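Erythrocyte binding antigen 140 (Plasmodium falciparum, PDB 4GF2) probably binds a host cell-surface receptor on the erythrocyte through its Duffy-binding-like domains, serving the parasite as an adhesin during invasion. Local coordinates at residues A[377-382]-A[393-398]. The protein carries 3 engineered substitutions. Sequence-based numbering, arbitrary orientation.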
loop_
_atom_site.group_PDB
_atom_site.type_symbol
_atom_site.label_atom_id
_atom_site.label_comp_id
_atom_site.label_asym_id
_atom_site.label_seq_id
_atom_site.Cartn_x
_atom_site.Cartn_y
_atom_site.Cartn_z
ATOM N N GLN A 377 -15.998 15.432 -2.372
ATOM C CA GLN A 377 -16.879 15.870 -1.298
ATOM C C GLN A 377 -16.975 17.391 -1.263
ATOM O O GLN A 377 -18.067 17.947 -1.183
ATOM C CB GLN A 377 -16.380 15.359 0.052
ATOM C CG GLN A 377 -16.635 13.887 0.308
ATOM C CD GLN A 377 -16.092 13.448 1.654
ATOM O OE1 GLN A 377 -15.028 13.897 2.076
ATOM N NE2 GLN A 377 -16.829 12.580 2.341
ATOM N N LEU A 378 -15.826 18.058 -1.319
ATOM C CA LEU A 378 -15.785 19.515 -1.274
ATOM C C LEU A 378 -16.552 20.130 -2.432
ATOM O O LEU A 378 -17.283 21.104 -2.252
ATOM C CB LEU A 378 -14.346 20.007 -1.298
ATOM C CG LEU A 378 -13.551 19.657 -0.050
ATOM C CD1 LEU A 378 -12.100 20.035 -0.236
ATOM C CD2 LEU A 378 -14.142 20.362 1.145
ATOM N N LEU A 379 -16.374 19.562 -3.620
ATOM C CA LEU A 379 -17.112 20.007 -4.792
ATOM C C LEU A 379 -18.602 19.775 -4.589
ATOM O O LEU A 379 -19.415 20.668 -4.821
ATOM C CB LEU A 379 -16.633 19.269 -6.042
ATOM C CG LEU A 379 -15.257 19.679 -6.574
ATOM C CD1 LEU A 379 -14.841 18.758 -7.704
ATOM C CD2 LEU A 379 -15.258 21.128 -7.038
ATOM N N LYS A 380 -18.956 18.573 -4.152
ATOM C CA LYS A 380 -20.352 18.238 -3.907
ATOM C C LYS A 380 -20.966 19.223 -2.923
ATOM O O LYS A 380 -22.111 19.642 -3.085
ATOM C CB LYS A 380 -20.479 16.814 -3.365
ATOM C CG LYS A 380 -21.897 16.418 -2.974
ATOM C CD LYS A 380 -22.866 16.570 -4.135
ATOM C CE LYS A 380 -24.269 16.108 -3.762
ATOM N NZ LYS A 380 -24.331 14.641 -3.514
ATOM N N TYR A 381 -20.196 19.596 -1.905
ATOM C CA TYR A 381 -20.685 20.506 -0.881
ATOM C C TYR A 381 -20.882 21.912 -1.441
ATOM O O TYR A 381 -21.836 22.604 -1.084
ATOM C CB TYR A 381 -19.719 20.549 0.303
ATOM C CG TYR A 381 -20.180 21.462 1.415
ATOM C CD1 TYR A 381 -21.149 21.051 2.321
ATOM C CD2 TYR A 381 -19.650 22.737 1.557
ATOM C CE1 TYR A 381 -21.575 21.884 3.338
ATOM C CE2 TYR A 381 -20.070 23.576 2.570
ATOM C CZ TYR A 381 -21.033 23.146 3.457
ATOM O OH TYR A 381 -21.452 23.979 4.468
ATOM N N LYS A 382 -19.981 22.327 -2.324
ATOM C CA LYS A 382 -20.031 23.671 -2.889
ATOM C C LYS A 382 -21.186 23.811 -3.869
ATOM O O LYS A 382 -21.861 24.838 -3.900
ATOM C CB LYS A 382 -18.712 24.004 -3.591
ATOM C CG LYS A 382 -18.672 25.394 -4.216
ATOM C CD LYS A 382 -18.856 26.480 -3.164
ATOM C CE LYS A 382 -18.910 27.866 -3.783
ATOM N NZ LYS A 382 -17.644 28.224 -4.478
ATOM N N SER A 393 -20.346 16.882 -14.542
ATOM C CA SER A 393 -19.266 17.467 -15.328
ATOM C C SER A 393 -18.221 18.160 -14.447
ATOM O O SER A 393 -17.034 18.144 -14.764
ATOM C CB SER A 393 -19.821 18.434 -16.380
ATOM O OG SER A 393 -20.639 19.432 -15.799
ATOM N N ILE A 394 -18.658 18.750 -13.340
ATOM C CA ILE A 394 -17.739 19.418 -12.422
ATOM C C ILE A 394 -16.790 18.423 -11.756
ATOM O O ILE A 394 -15.620 18.731 -11.524
ATOM C CB ILE A 394 -18.497 20.189 -11.327
ATOM C CG1 ILE A 394 -19.214 21.394 -11.933
ATOM C CG2 ILE A 394 -17.537 20.653 -10.247
ATOM C CD1 ILE A 394 -20.073 22.157 -10.947
ATOM N N ILE A 395 -17.301 17.238 -11.434
ATOM C CA ILE A 395 -16.483 16.197 -10.820
ATOM C C ILE A 395 -15.460 15.697 -11.828
ATOM O O ILE A 395 -14.308 15.431 -11.482
ATOM C CB ILE A 395 -17.344 15.011 -10.333
ATOM C CG1 ILE A 395 -18.199 15.422 -9.131
ATOM C CG2 ILE A 395 -16.472 13.818 -9.966
ATOM C CD1 ILE A 395 -17.402 15.797 -7.901
ATOM N N GLN A 396 -15.884 15.578 -13.082
ATOM C CA GLN A 396 -15.003 15.100 -14.139
ATOM C C GLN A 396 -13.893 16.102 -14.430
ATOM O O GLN A 396 -12.783 15.712 -14.784
ATOM C CB GLN A 396 -15.793 14.804 -15.415
ATOM C CG GLN A 396 -16.570 13.505 -15.364
ATOM C CD GLN A 396 -17.126 13.101 -16.720
ATOM O OE1 GLN A 396 -16.825 13.722 -17.739
ATOM N NE2 GLN A 396 -17.941 12.054 -16.735
ATOM N N ASN A 397 -14.195 17.392 -14.286
ATOM C CA ASN A 397 -13.183 18.431 -14.472
ATOM C C ASN A 397 -11.978 18.210 -13.555
ATOM O O ASN A 397 -10.834 18.178 -14.016
ATOM C CB ASN A 397 -13.772 19.827 -14.232
ATOM C CG ASN A 397 -14.669 20.294 -15.371
ATOM O OD1 ASN A 397 -14.567 19.814 -16.502
ATOM N ND2 ASN A 397 -15.544 21.251 -15.075
ATOM N N SER A 398 -12.231 18.045 -12.262
ATOM C CA SER A 398 -11.145 17.848 -11.304
ATOM C C SER A 398 -10.512 16.467 -11.459
ATOM O O SER A 398 -9.305 16.303 -11.296
ATOM C CB SER A 398 -11.642 18.057 -9.874
ATOM O OG SER A 398 -11.874 19.435 -9.632
#
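L379 of helix 361-382 packs against I394, I395 and S398 of helix 388-407, joining the two arms of a helical hairpin in the second Duffy-binding-like domain. The evidence for a hairpin is twofold: the helices are consecutive in the chain, and their short segments run roughly antiparallel, their N-to-C directions 147° apart, with axes 10.2 Å from each other at closest approach. L379 gives up the most surface by far, and it touches all three residues opposite.

Its two methyls divide the work. L379 CD2 lies 4.0 Å from I394 CG2, while L379 CD1 sits 3.9 Å from I394 O, near the helix backbone itself. In I394, chi1 of -69° puts CG1 beside the backbone N and leaves CG2 anti to it. I395 approaches from another side: its CB points along the flank of the interface, and the turn at chi2, -64°, carries I395 CD1 back to within 4.0 Å of L379 CB and 3.9 Å of L379 CD1. The I395 side chain also touches W454 and M457 of helix 435-457, so this isoleucine links the hairpin to a third helix.

S398 adds a polar edge to the apolar cluster. Its hydroxyl is hydrogen-bonded to E375, one turn before L379, and to R344, and the same S398 OG stands 3.6 Å from L379 CD1.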